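Glycoside Hydrolase (Bacteroides uniformis, PDB 5TA0) binds the agarose fragment neoagarooctaose and, as a glycoside hydrolase, probably cleaves agarose chains for a human gut bacterium. Local coordinates at residues Tyr176-Lys181 with Lys234-Asp239; Pro193-Cys198 with Pro238-Gly243; Asp586-Phe591 with Ile606-Asp611; Val610-Leu615 with Met637-Phe642. One frame throughout, in Å; residues are numbered along the deposited sequence. Where two conformers were deposited one is given.

Interaction 1. Residues Tyr176-Lys181 with Lys234-Asp239; sequences YGRYIK and KKFNPD
One face of the Phe236 ring is covered by Arg178, whose CG stands 4.0 Å from the ring centroid in a CH-pi contact, while Lys181 CD comes to the ring edge, 4.1 Å from Phe236 CD2. The guanidinium in turn takes Phe236 CE2 over the centre of one of its faces, the two planes being inclined by 53°. Arg178 reaches this place because its chain runs extended from CG to NE past the ring, and NE is paired with Glu174 on the same helix. With an alanine at this position, that face of Phe236 would probably lose its cover and Glu174 its charged mate. The contact joins two neighbouring outer helices of the alpha/beta barrel, 170-183 and the last turn of 219-236. Gly177 lets them approach closely: Phe236 CB rests 3.6 Å from Gly177 O, and a side chain at that glycine would run into the ring. Asn237, the first residue to leave the helix, sends ND2 to Gly177 O at 3.0 Å in a nearly straight bond (170°), and the same oxygen also accepts from Lys181 N within its own helix. ND2 is shared with Val233 O, and Asn237 OD1 lies 3.5 Å from Ile180 CG2.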
loop_
_atom_site.group_PDB
_atom_site.type_symbol
_atom_site.label_atom_id
_atom_site.label_comp_id
_atom_site.label_asym_id
_atom_site.label_seq_id
_atom_site.Cartn_x
_atom_site.Cartn_y
_atom_site.Cartn_z
ATOM N N TYR A 176 4.312 4.561 -25.228
ATOM C CA TYR A 176 3.404 4.000 -24.208
ATOM C C TYR A 176 1.946 4.054 -24.666
ATOM O O TYR A 176 1.193 3.079 -24.541
ATOM C CB TYR A 176 3.605 4.758 -22.901
ATOM C CG TYR A 176 3.113 4.123 -21.616
ATOM C CD1 TYR A 176 2.694 2.783 -21.511
ATOM C CD2 TYR A 176 3.133 4.874 -20.442
ATOM C CE1 TYR A 176 2.331 2.231 -20.286
ATOM C CE2 TYR A 176 2.779 4.316 -19.219
ATOM C CZ TYR A 176 2.365 3.003 -19.147
ATOM O OH TYR A 176 2.007 2.401 -17.968
ATOM N N GLY A 177 1.535 5.204 -25.195
ATOM C CA GLY A 177 0.149 5.337 -25.683
ATOM C C GLY A 177 -0.151 4.377 -26.830
ATOM O O GLY A 177 -1.206 3.742 -26.842
ATOM N N ARG A 178 0.765 4.246 -27.781
ATOM C CA ARG A 178 0.549 3.326 -28.909
ATOM C C ARG A 178 0.530 1.888 -28.427
ATOM O O ARG A 178 -0.275 1.087 -28.868
ATOM C CB ARG A 178 1.587 3.505 -29.997
ATOM C CG ARG A 178 1.460 4.786 -30.803
ATOM C CD ARG A 178 2.510 4.776 -31.900
ATOM N NE ARG A 178 2.370 5.923 -32.776
ATOM C CZ ARG A 178 1.443 6.052 -33.714
ATOM N NH1 ARG A 178 0.603 5.073 -33.959
ATOM N NH2 ARG A 178 1.375 7.194 -34.403
ATOM N N TYR A 179 1.423 1.541 -27.505
ATOM C CA TYR A 179 1.448 0.184 -26.976
ATOM C C TYR A 179 0.079 -0.198 -26.418
ATOM O O TYR A 179 -0.462 -1.285 -26.707
ATOM C CB TYR A 179 2.512 0.071 -25.854
ATOM C CG TYR A 179 2.571 -1.303 -25.233
ATOM C CD1 TYR A 179 1.768 -1.622 -24.146
ATOM C CD2 TYR A 179 3.386 -2.278 -25.771
ATOM C CE1 TYR A 179 1.765 -2.902 -23.607
ATOM C CE2 TYR A 179 3.439 -3.554 -25.217
ATOM C CZ TYR A 179 2.617 -3.866 -24.153
ATOM O OH TYR A 179 2.626 -5.120 -23.602
ATOM N N ILE A 180 -0.466 0.657 -25.577
ATOM C CA ILE A 180 -1.750 0.399 -24.920
ATOM C C ILE A 180 -2.838 0.234 -25.986
ATOM O O ILE A 180 -3.611 -0.734 -25.960
ATOM C CB ILE A 180 -2.112 1.503 -23.903
ATOM C CG1 ILE A 180 -1.113 1.548 -22.739
ATOM C CG2 ILE A 180 -3.529 1.331 -23.370
ATOM C CD1 ILE A 180 -1.074 2.888 -22.046
ATOM N N LYS A 181 -2.858 1.143 -26.960
ATOM C CA LYS A 181 -3.887 1.118 -28.007
ATOM C C LYS A 181 -3.798 -0.126 -28.880
ATOM O O LYS A 181 -4.830 -0.685 -29.273
ATOM C CB LYS A 181 -3.714 2.363 -28.854
ATOM C CG LYS A 181 -4.716 2.474 -30.004
ATOM C CD LYS A 181 -4.533 3.811 -30.715
ATOM C CE LYS A 181 -5.451 3.968 -31.942
ATOM N NZ LYS A 181 -5.068 3.101 -33.089
ATOM N N LYS A 234 -2.968 9.667 -22.947
ATOM C CA LYS A 234 -4.365 10.095 -23.114
ATOM C C LYS A 234 -4.686 10.518 -24.559
ATOM O O LYS A 234 -5.836 10.359 -25.006
ATOM C CB LYS A 234 -4.698 11.200 -22.113
ATOM C CG LYS A 234 -4.746 10.699 -20.667
ATOM C CD LYS A 234 -4.824 11.845 -19.673
ATOM C CE LYS A 234 -4.712 11.361 -18.236
ATOM N NZ LYS A 234 -5.887 10.549 -17.862
ATOM N N LYS A 235 -3.700 11.031 -25.296
ATOM C CA LYS A 235 -3.876 11.297 -26.750
ATOM C C LYS A 235 -4.336 10.026 -27.471
ATOM O O LYS A 235 -5.267 10.053 -28.301
ATOM C CB LYS A 235 -2.567 11.807 -27.358
ATOM C CG LYS A 235 -2.525 11.942 -28.885
ATOM C CD LYS A 235 -1.149 12.419 -29.372
ATOM C CE LYS A 235 -0.998 12.267 -30.884
ATOM N NZ LYS A 235 0.304 12.793 -31.376
ATOM N N PHE A 236 -3.705 8.899 -27.174
ATOM C CA PHE A 236 -4.058 7.637 -27.790
ATOM C C PHE A 236 -5.166 6.862 -27.099
ATOM O O PHE A 236 -5.803 6.020 -27.718
ATOM C CB PHE A 236 -2.799 6.768 -27.960
ATOM C CG PHE A 236 -1.830 7.334 -28.958
ATOM C CD1 PHE A 236 -0.819 8.168 -28.571
ATOM C CD2 PHE A 236 -1.959 7.033 -30.315
ATOM C CE1 PHE A 236 0.072 8.698 -29.486
ATOM C CE2 PHE A 236 -1.081 7.580 -31.230
ATOM C CZ PHE A 236 -0.068 8.404 -30.831
ATOM N N ASN A 237 -5.369 7.100 -25.800
ATOM C CA ASN A 237 -6.286 6.318 -24.952
ATOM C C ASN A 237 -6.978 7.271 -23.986
ATOM O O ASN A 237 -6.590 7.406 -22.824
ATOM C CB ASN A 237 -5.510 5.248 -24.155
ATOM C CG ASN A 237 -4.605 4.437 -25.018
ATOM O OD1 ASN A 237 -5.020 3.459 -25.657
ATOM N ND2 ASN A 237 -3.342 4.861 -25.093
ATOM N N PRO A 238 -8.002 8.008 -24.458
ATOM C CA PRO A 238 -8.551 9.119 -23.688
ATOM C C PRO A 238 -9.042 8.813 -22.267
ATOM O O PRO A 238 -8.929 9.664 -21.397
ATOM C CB PRO A 238 -9.718 9.621 -24.575
ATOM C CG PRO A 238 -9.374 9.196 -25.946
ATOM C CD PRO A 238 -8.564 7.928 -25.823
ATOM N N ASP A 239 -9.529 7.618 -22.047
ATOM C CA ASP A 239 -10.070 7.321 -20.718
ATOM C C ASP A 239 -9.077 6.703 -19.712
ATOM O O ASP A 239 -9.472 6.403 -18.585
ATOM C CB ASP A 239 -11.328 6.472 -20.871
ATOM C CG ASP A 239 -12.433 7.215 -21.636
ATOM O OD1 ASP A 239 -12.679 8.423 -21.346
ATOM O OD2 ASP A 239 -13.030 6.585 -22.528
#

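Interaction 2. Residues Pro193-Cys198 with Pro238-Gly243; sequences PKPGFC and PDMKVG
Two adjacent parallel strands of the alpha/beta barrel, 197-199 and 242-247, run side by side here, linked by a beta-alpha-beta crossover through helix 219-236. Cys198 pairs with Val242: Cys198 N donates to Lys241 O at 2.9 Å, and Cys198 O accepts from Gly243 N at 3.0 Å. The same Cys198 oxygen also meets the CA-H of Val242. Before the strands pair, Met240 folds toward the loop that leads into strand 197-199, in the conformer described, one of two deposited. Its CG is anti to the backbone N (chi1 -175°), and bends at the next two torsions bring CE against Pro195 CG, 3.9 Å away, and set CG 3.4 Å from Cys198 SG. Val233 of helix 219-236 also touches Met240, and Tyr176 and Ile180 of helix 170-183 pack on Cys198. Phe197 and Lys241 lie alongside each other, pointing the same way, with Lys241 CD 3.9 Å from Phe197 CE1; the ring also makes an edge-to-face contact with Phe277. A serine in place of Phe197 would probably leave Phe277 without its aromatic mate and the Lys241 chain freer to swing. Gly196 O is held by two waters: one bridges to Lys241 N, while the other, lying over a face of the Phe197 ring, accepts from Lys241 NZ at 2.9 Å.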
loop_
_atom_site.group_PDB
_atom_site.type_symbol
_atom_site.label_atom_id
_atom_site.label_comp_id
_atom_site.label_asym_id
_atom_site.label_seq_id
_atom_site.Cartn_x
_atom_site.Cartn_y
_atom_site.Cartn_z
ATOM N N PRO A 193 -8.079 -7.361 -21.697
ATOM C CA PRO A 193 -8.694 -6.129 -21.244
ATOM C C PRO A 193 -7.706 -4.997 -20.969
ATOM O O PRO A 193 -6.583 -5.233 -20.516
ATOM C CB PRO A 193 -9.413 -6.551 -19.958
ATOM C CG PRO A 193 -9.704 -7.996 -20.196
ATOM C CD PRO A 193 -8.521 -8.522 -20.901
ATOM N N LYS A 194 -8.113 -3.772 -21.250
ATOM C CA LYS A 194 -7.276 -2.606 -20.979
ATOM C C LYS A 194 -6.890 -2.559 -19.500
ATOM O O LYS A 194 -7.642 -2.988 -18.625
ATOM C CB LYS A 194 -7.997 -1.303 -21.342
ATOM C CG LYS A 194 -8.323 -1.144 -22.813
ATOM C CD LYS A 194 -7.175 -0.552 -23.595
ATOM C CE LYS A 194 -7.445 -0.749 -25.089
ATOM N NZ LYS A 194 -6.345 -0.330 -25.984
ATOM N N PRO A 195 -5.689 -2.031 -19.210
ATOM C CA PRO A 195 -5.342 -1.820 -17.795
ATOM C C PRO A 195 -6.293 -0.896 -17.078
ATOM O O PRO A 195 -6.827 0.047 -17.681
ATOM C CB PRO A 195 -3.923 -1.231 -17.850
ATOM C CG PRO A 195 -3.683 -0.853 -19.220
ATOM C CD PRO A 195 -4.670 -1.495 -20.126
ATOM N N GLY A 196 -6.503 -1.150 -15.787
ATOM C CA GLY A 196 -7.224 -0.200 -14.963
ATOM C C GLY A 196 -6.447 1.052 -14.621
ATOM O O GLY A 196 -7.017 2.112 -14.376
ATOM N N PHE A 197 -5.101 0.924 -14.585
ATOM C CA PHE A 197 -4.217 1.996 -14.128
ATOM C C PHE A 197 -2.910 1.907 -14.888
ATOM O O PHE A 197 -2.367 0.813 -15.051
ATOM C CB PHE A 197 -3.896 1.828 -12.640
ATOM C CG PHE A 197 -5.096 1.833 -11.749
ATOM C CD1 PHE A 197 -5.563 3.002 -11.180
ATOM C CD2 PHE A 197 -5.796 0.652 -11.515
ATOM C CE1 PHE A 197 -6.676 2.980 -10.339
ATOM C CE2 PHE A 197 -6.937 0.652 -10.721
ATOM C CZ PHE A 197 -7.360 1.811 -10.135
ATOM N N CYS A 198 -2.402 3.050 -15.332
ATOM C CA CYS A 198 -1.085 3.161 -15.961
ATOM C C CYS A 198 -0.183 4.033 -15.123
ATOM O O CYS A 198 -0.268 5.263 -15.139
ATOM C CB CYS A 198 -1.208 3.693 -17.385
ATOM S SG CYS A 198 -2.010 2.544 -18.528
ATOM N N PRO A 238 -8.002 8.008 -24.458
ATOM C CA PRO A 238 -8.551 9.119 -23.688
ATOM C C PRO A 238 -9.042 8.813 -22.267
ATOM O O PRO A 238 -8.929 9.664 -21.397
ATOM C CB PRO A 238 -9.718 9.621 -24.575
ATOM C CG PRO A 238 -9.374 9.196 -25.946
ATOM C CD PRO A 238 -8.564 7.928 -25.823
ATOM N N ASP A 239 -9.529 7.618 -22.047
ATOM C CA ASP A 239 -10.070 7.321 -20.718
ATOM C C ASP A 239 -9.077 6.703 -19.712
ATOM O O ASP A 239 -9.472 6.403 -18.585
ATOM C CB ASP A 239 -11.328 6.472 -20.871
ATOM C CG ASP A 239 -12.433 7.215 -21.636
ATOM O OD1 ASP A 239 -12.679 8.423 -21.346
ATOM O OD2 ASP A 239 -13.030 6.585 -22.528
ATOM N N MET A 240 -7.838 6.480 -20.127
ATOM C CA MET A 240 -6.899 5.768 -19.267
ATOM C C MET A 240 -6.565 6.696 -18.056
ATOM O O MET A 240 -6.631 7.945 -18.176
ATOM C CB MET A 240 -5.649 5.372 -20.079
ATOM C CG MET A 240 -4.653 4.516 -19.320
ATOM S SD MET A 240 -5.471 3.102 -18.587
ATOM C CE MET A 240 -5.935 2.238 -20.088
ATOM N N LYS A 241 -6.344 6.099 -16.879
ATOM C CA LYS A 241 -5.849 6.738 -15.656
ATOM C C LYS A 241 -4.329 6.608 -15.634
ATOM O O LYS A 241 -3.802 5.500 -15.842
ATOM C CB LYS A 241 -6.439 6.056 -14.416
ATOM C CG LYS A 241 -7.924 6.213 -14.204
ATOM C CD LYS A 241 -8.311 5.424 -12.959
ATOM C CE LYS A 241 -9.809 5.420 -12.686
ATOM N NZ LYS A 241 -10.146 4.511 -11.542
ATOM N N VAL A 242 -3.650 7.729 -15.397
ATOM C CA VAL A 242 -2.178 7.774 -15.336
ATOM C C VAL A 242 -1.748 8.292 -13.964
ATOM O O VAL A 242 -2.375 9.209 -13.413
ATOM C CB VAL A 242 -1.626 8.657 -16.466
ATOM C CG1 VAL A 242 -0.097 8.723 -16.435
ATOM C CG2 VAL A 242 -2.106 8.130 -17.818
ATOM N N GLY A 243 -0.663 7.725 -13.424
ATOM C CA GLY A 243 -0.189 8.123 -12.115
ATOM C C GLY A 243 1.326 8.052 -11.962
ATOM O O GLY A 243 2.045 7.525 -12.800
HETATM O O HOH W 1 -9.532 2.208 -13.194
HETATM O O HOH W 2 -8.224 3.748 -16.404
#

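Interaction 3. Residues Asp586-Phe591 with Ile606-Asp611; sequences DIPDNF and IEVPVD
Apolar contacts run from Phe591 and Ile606 to the prolines Pro588 and Pro609. Ile606 bends so that CD1 lies 3.6 Å from Phe591 CD1, and the Phe591 ring is turned to it by a chi1 of 51°, which places CG between the backbone N and carbonyl carbon. Ile587 forks over the strand, its CG2 3.9 Å from Ile606 CG2 and its CG1 4.1 Å from Val608 CG2. Pro588 CG approaches Pro609 CD at 4.0 Å.

The polar links are made by water. One molecule donates to both Asp586 O and Pro609 O, and a second to both Asn590 O (2.9 Å) and Glu607 O (2.8 Å), so each joins two carbonyls that could not bond directly. The Glu607 carboxylate pairs with Arg592.

Ile606 and Val608 bond through their backbones to strand 558-568, and Val608 packs on Leu578 and Val585 of the facing sheet; the segment 586-591 thus lines the outer edge of an end strand in a beta sandwich.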
loop_
_atom_site.group_PDB
_atom_site.type_symbol
_atom_site.label_atom_id
_atom_site.label_comp_id
_atom_site.label_asym_id
_atom_site.label_seq_id
_atom_site.Cartn_x
_atom_site.Cartn_y
_atom_site.Cartn_z
ATOM N N ASP A 586 -4.308 16.192 26.900
ATOM C CA ASP A 586 -3.117 15.383 27.209
ATOM C C ASP A 586 -2.695 14.583 25.990
ATOM O O ASP A 586 -3.544 14.093 25.245
ATOM C CB ASP A 586 -3.362 14.399 28.358
ATOM C CG ASP A 586 -3.768 15.071 29.635
ATOM O OD1 ASP A 586 -3.142 16.077 30.005
ATOM O OD2 ASP A 586 -4.728 14.565 30.263
ATOM N N ILE A 587 -1.387 14.444 25.803
ATOM C CA ILE A 587 -0.833 13.610 24.726
ATOM C C ILE A 587 -0.436 12.269 25.328
ATOM O O ILE A 587 0.246 12.247 26.362
ATOM C CB ILE A 587 0.327 14.326 23.997
ATOM C CG1 ILE A 587 -0.262 15.532 23.223
ATOM C CG2 ILE A 587 1.041 13.366 23.037
ATOM C CD1 ILE A 587 0.739 16.366 22.487
ATOM N N PRO A 588 -0.884 11.140 24.724
ATOM C CA PRO A 588 -0.499 9.842 25.289
ATOM C C PRO A 588 1.012 9.588 25.221
ATOM O O PRO A 588 1.672 10.042 24.297
ATOM C CB PRO A 588 -1.251 8.824 24.414
ATOM C CG PRO A 588 -2.273 9.590 23.655
ATOM C CD PRO A 588 -1.779 10.993 23.554
ATOM N N ASP A 589 1.537 8.853 26.197
ATOM C CA ASP A 589 2.917 8.351 26.141
ATOM C C ASP A 589 3.119 7.298 25.048
ATOM O O ASP A 589 4.215 7.219 24.470
ATOM C CB ASP A 589 3.344 7.747 27.492
ATOM C CG ASP A 589 3.779 8.801 28.495
ATOM O OD1 ASP A 589 4.587 9.684 28.132
ATOM O OD2 ASP A 589 3.323 8.733 29.654
ATOM N N ASN A 590 2.085 6.493 24.785
ATOM C CA ASN A 590 2.167 5.445 23.762
ATOM C C ASN A 590 1.530 5.906 22.455
ATOM O O ASN A 590 0.470 6.529 22.461
ATOM C CB ASN A 590 1.516 4.138 24.232
ATOM C CG ASN A 590 1.916 2.928 23.385
ATOM O OD1 ASN A 590 2.892 2.965 22.632
ATOM N ND2 ASN A 590 1.164 1.842 23.513
ATOM N N PHE A 591 2.206 5.600 21.350
ATOM C CA PHE A 591 1.708 5.864 20.000
ATOM C C PHE A 591 1.788 4.586 19.182
ATOM O O PHE A 591 2.312 3.569 19.626
ATOM C CB PHE A 591 2.464 7.039 19.340
ATOM C CG PHE A 591 3.957 6.906 19.386
ATOM C CD1 PHE A 591 4.687 7.577 20.357
ATOM C CD2 PHE A 591 4.641 6.104 18.481
ATOM C CE1 PHE A 591 6.071 7.456 20.421
ATOM C CE2 PHE A 591 6.019 5.971 18.540
ATOM C CZ PHE A 591 6.743 6.652 19.509
ATOM N N ILE A 606 1.564 10.978 15.964
ATOM C CA ILE A 606 1.080 10.733 17.312
ATOM C C ILE A 606 -0.423 10.987 17.298
ATOM O O ILE A 606 -0.881 12.107 17.044
ATOM C CB ILE A 606 1.744 11.697 18.331
ATOM C CG1 ILE A 606 3.272 11.723 18.205
ATOM C CG2 ILE A 606 1.314 11.355 19.752
ATOM C CD1 ILE A 606 3.949 10.406 18.322
ATOM N N GLU A 607 -1.180 9.928 17.554
ATOM C CA GLU A 607 -2.637 9.995 17.584
ATOM C C GLU A 607 -3.118 10.362 19.001
ATOM O O GLU A 607 -2.749 9.708 19.979
ATOM C CB GLU A 607 -3.225 8.669 17.109
ATOM C CG GLU A 607 -3.050 8.494 15.615
ATOM C CD GLU A 607 -3.141 7.051 15.180
ATOM O OE1 GLU A 607 -2.175 6.290 15.378
ATOM O OE2 GLU A 607 -4.213 6.654 14.681
ATOM N N VAL A 608 -3.914 11.426 19.087
ATOM C CA VAL A 608 -4.309 12.044 20.349
ATOM C C VAL A 608 -5.840 12.043 20.448
ATOM O O VAL A 608 -6.503 12.841 19.777
ATOM C CB VAL A 608 -3.785 13.487 20.444
ATOM C CG1 VAL A 608 -4.143 14.086 21.807
ATOM C CG2 VAL A 608 -2.270 13.546 20.214
ATOM N N PRO A 609 -6.416 11.156 21.277
ATOM C CA PRO A 609 -7.861 11.254 21.503
ATOM C C PRO A 609 -8.210 12.612 22.092
ATOM O O PRO A 609 -7.455 13.160 22.903
ATOM C CB PRO A 609 -8.122 10.136 22.504
ATOM C CG PRO A 609 -7.043 9.141 22.238
ATOM C CD PRO A 609 -5.835 10.008 21.995
ATOM N N VAL A 610 -9.333 13.184 21.673
ATOM C CA VAL A 610 -9.742 14.503 22.155
ATOM C C VAL A 610 -11.231 14.479 22.482
ATOM O O VAL A 610 -12.046 13.954 21.738
ATOM C CB VAL A 610 -9.401 15.647 21.169
ATOM C CG1 VAL A 610 -10.025 15.442 19.811
ATOM C CG2 VAL A 610 -9.791 17.000 21.753
ATOM N N ASP A 611 -11.569 15.034 23.633
ATOM C CA ASP A 611 -12.949 15.148 24.081
ATOM C C ASP A 611 -13.766 15.864 22.987
ATOM O O ASP A 611 -13.474 17.003 22.621
ATOM C CB ASP A 611 -12.912 15.942 25.404
ATOM C CG ASP A 611 -14.266 16.215 26.008
ATOM O OD1 ASP A 611 -14.251 16.829 27.110
ATOM O OD2 ASP A 611 -15.312 15.873 25.446
HETATM O O HOH W 3 -5.671 12.595 24.820
HETATM O O HOH W 4 -1.556 7.231 20.509
#

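Interaction 4. Residues Val610-Leu615 with Met637-Phe642; sequences VDYSIL and MQIFNF. With EDO (1,2-ethanediol), chain Q.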
loop_
_atom_site.group_PDB
_atom_site.type_symbol
_atom_site.label_atom_id
_atom_site.label_comp_id
_atom_site.label_asym_id
_atom_site.label_seq_id
_atom_site.Cartn_x
_atom_site.Cartn_y
_atom_site.Cartn_z
ATOM N N VAL A 610 -9.333 13.184 21.673
ATOM C CA VAL A 610 -9.742 14.503 22.155
ATOM C C VAL A 610 -11.231 14.479 22.482
ATOM O O VAL A 610 -12.046 13.954 21.738
ATOM C CB VAL A 610 -9.401 15.647 21.169
ATOM C CG1 VAL A 610 -10.025 15.442 19.811
ATOM C CG2 VAL A 610 -9.791 17.000 21.753
ATOM N N ASP A 611 -11.569 15.034 23.633
ATOM C CA ASP A 611 -12.949 15.148 24.081
ATOM C C ASP A 611 -13.766 15.864 22.987
ATOM O O ASP A 611 -13.474 17.003 22.621
ATOM C CB ASP A 611 -12.912 15.942 25.404
ATOM C CG ASP A 611 -14.266 16.215 26.008
ATOM O OD1 ASP A 611 -14.251 16.829 27.110
ATOM O OD2 ASP A 611 -15.312 15.873 25.446
ATOM N N TYR A 612 -14.800 15.176 22.515
ATOM C CA TYR A 612 -15.672 15.700 21.449
ATOM C C TYR A 612 -16.294 17.058 21.785
ATOM O O TYR A 612 -16.442 17.909 20.914
ATOM C CB TYR A 612 -16.758 14.676 21.138
ATOM C CG TYR A 612 -17.493 14.841 19.818
ATOM C CD1 TYR A 612 -16.851 14.611 18.593
ATOM C CD2 TYR A 612 -18.834 15.186 19.797
ATOM C CE1 TYR A 612 -17.536 14.715 17.403
ATOM C CE2 TYR A 612 -19.525 15.295 18.614
ATOM C CZ TYR A 612 -18.870 15.067 17.426
ATOM O OH TYR A 612 -19.578 15.178 16.263
ATOM N N SER A 613 -16.605 17.280 23.072
ATOM C CA SER A 613 -17.201 18.544 23.517
ATOM C C SER A 613 -16.309 19.762 23.368
ATOM O O SER A 613 -16.822 20.872 23.321
ATOM C CB SER A 613 -17.692 18.430 24.967
ATOM O OG SER A 613 -16.611 18.280 25.881
ATOM N N ILE A 614 -14.987 19.572 23.291
ATOM C CA ILE A 614 -14.028 20.665 23.080
ATOM C C ILE A 614 -14.041 21.168 21.638
ATOM O O ILE A 614 -13.640 22.313 21.368
ATOM C CB ILE A 614 -12.573 20.188 23.438
ATOM C CG1 ILE A 614 -12.494 19.842 24.938
ATOM C CG2 ILE A 614 -11.505 21.202 23.039
ATOM C CD1 ILE A 614 -11.147 19.293 25.389
ATOM N N LEU A 615 -14.456 20.316 20.714
ATOM C CA LEU A 615 -14.398 20.656 19.287
ATOM C C LEU A 615 -15.569 21.532 18.862
ATOM O O LEU A 615 -16.653 21.503 19.459
ATOM C CB LEU A 615 -14.379 19.387 18.438
ATOM C CG LEU A 615 -13.182 18.476 18.678
ATOM C CD1 LEU A 615 -13.365 17.238 17.825
ATOM C CD2 LEU A 615 -11.849 19.148 18.375
ATOM N N MET A 637 -7.205 15.711 11.550
ATOM C CA MET A 637 -8.148 15.241 12.589
ATOM C C MET A 637 -9.168 14.295 11.992
ATOM O O MET A 637 -9.759 14.577 10.966
ATOM C CB MET A 637 -8.833 16.431 13.249
ATOM C CG MET A 637 -9.767 16.060 14.393
ATOM S SD MET A 637 -10.184 17.470 15.448
ATOM C CE MET A 637 -11.159 18.425 14.289
ATOM N N GLN A 638 -9.389 13.177 12.661
ATOM C CA GLN A 638 -10.515 12.279 12.363
ATOM C C GLN A 638 -11.658 12.539 13.328
ATOM O O GLN A 638 -11.457 12.615 14.541
ATOM C CB GLN A 638 -10.101 10.816 12.491
ATOM C CG GLN A 638 -9.151 10.349 11.403
ATOM C CD GLN A 638 -8.413 9.125 11.851
ATOM O OE1 GLN A 638 -7.490 9.237 12.665
ATOM N NE2 GLN A 638 -8.810 7.956 11.360
ATOM N N ILE A 639 -12.842 12.689 12.766
ATOM C CA ILE A 639 -14.100 12.838 13.512
ATOM C C ILE A 639 -14.929 11.587 13.243
ATOM O O ILE A 639 -15.042 11.164 12.093
ATOM C CB ILE A 639 -14.845 14.105 13.017
ATOM C CG1 ILE A 639 -14.004 15.357 13.303
ATOM C CG2 ILE A 639 -16.233 14.243 13.629
ATOM C CD1 ILE A 639 -13.769 15.662 14.760
ATOM N N PHE A 640 -15.513 11.008 14.299
ATOM C CA PHE A 640 -16.350 9.820 14.196
ATOM C C PHE A 640 -17.723 10.186 14.731
ATOM O O PHE A 640 -17.881 10.332 15.937
ATOM C CB PHE A 640 -15.754 8.685 15.020
ATOM C CG PHE A 640 -14.359 8.304 14.593
ATOM C CD1 PHE A 640 -14.164 7.354 13.591
ATOM C CD2 PHE A 640 -13.258 8.887 15.173
ATOM C CE1 PHE A 640 -12.889 6.999 13.181
ATOM C CE2 PHE A 640 -11.967 8.527 14.763
ATOM C CZ PHE A 640 -11.798 7.589 13.761
ATOM N N ASN A 641 -18.679 10.410 13.829
ATOM C CA ASN A 641 -20.031 10.835 14.206
ATOM C C ASN A 641 -20.996 9.660 14.256
ATOM O O ASN A 641 -21.030 8.843 13.341
ATOM C CB ASN A 641 -20.522 11.892 13.218
ATOM C CG ASN A 641 -19.836 13.228 13.417
ATOM O OD1 ASN A 641 -19.136 13.428 14.407
ATOM N ND2 ASN A 641 -20.058 14.152 12.499
ATOM N N PHE A 642 -21.804 9.608 15.310
ATOM C CA PHE A 642 -22.697 8.491 15.547
ATOM C C PHE A 642 -24.137 8.813 15.128
ATOM O O PHE A 642 -24.564 9.987 15.146
ATOM C CB PHE A 642 -22.655 8.097 17.028
ATOM C CG PHE A 642 -21.267 7.862 17.576
ATOM C CD1 PHE A 642 -20.226 7.440 16.758
ATOM C CD2 PHE A 642 -21.017 8.042 18.921
ATOM C CE1 PHE A 642 -18.971 7.206 17.281
ATOM C CE2 PHE A 642 -19.756 7.818 19.446
ATOM C CZ PHE A 642 -18.731 7.393 18.625
HETATM C C1 EDO Q . -23.767 10.539 11.595
HETATM O O1 EDO Q . -24.770 10.819 12.575
HETATM C C2 EDO Q . -23.852 9.066 11.246
HETATM O O2 EDO Q . -25.147 8.847 10.685
#
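Tyr612 and Ile639 mark the closest backbone approach, yet their CA atoms are 8.6 Å apart, so a short 3-10 turn at 612-614 meets strand 631-642 through side chains alone. The strand lies inside the five-stranded sheet of the C-terminal beta sandwich, and the turn belongs to the connection from strand 602-609 to strand 619-624. An Asx turn shapes that connection: Asp611 OD2 accepts from both Ser613 N and Ser613 OG, which approach from the same face of the carboxylate. Tyr612 carries the polar part of the contact. With CG anti to the backbone N (chi1 -163°), its ring reaches across to the strand, and OH donates to Asn641 OD1 at 2.6 Å, from 46° out of the carbonyl plane; ring and amide planes stand almost perpendicular. Thr555 N also bonds to Tyr612 OH, Lys553 O takes Asn641 ND2, and Lys554 forms a cation-pi contact with the ring, so residues Lys553 to Thr555 contact both side chains. Ile639 CG2 lies at the ring edge, 4.0 Å from Tyr612 CE1. Leu615 points its branches at the face of the strand that carries Met637 and Ile639, CD2 3.8 Å from Met637 SD and CD1 a tight 3.5 Å from Ile639 CD1. Farther along, a 1,2-ethanediol, probably from the crystallisation liquor, donates through O1 to Phe642 O at 2.7 Å.

In the fold
Interactions 1 and 2 join successive elements of the barrel: 1 binds two outer helices in a partly buried layer on the outside, and 2 pairs the strands that follow them in the buried interior. They touch directly, Lys234 NZ meeting Met240 O and Lys194 NZ meeting Ile180 O. Interactions 3 and 4 lie in the C-terminal sandwich, and the centre of 3 is about 48 Å from that of interaction 1. They share Val610 and Asp611 and reach the same sheet, 3 at its edge strand and 4 at an inner one. Direct backbone bonding between the segments occurs in 2, side-chain hydrogen bonds serve 1 and the buried 4, and the partly buried 3 is apolar with its polar links through water.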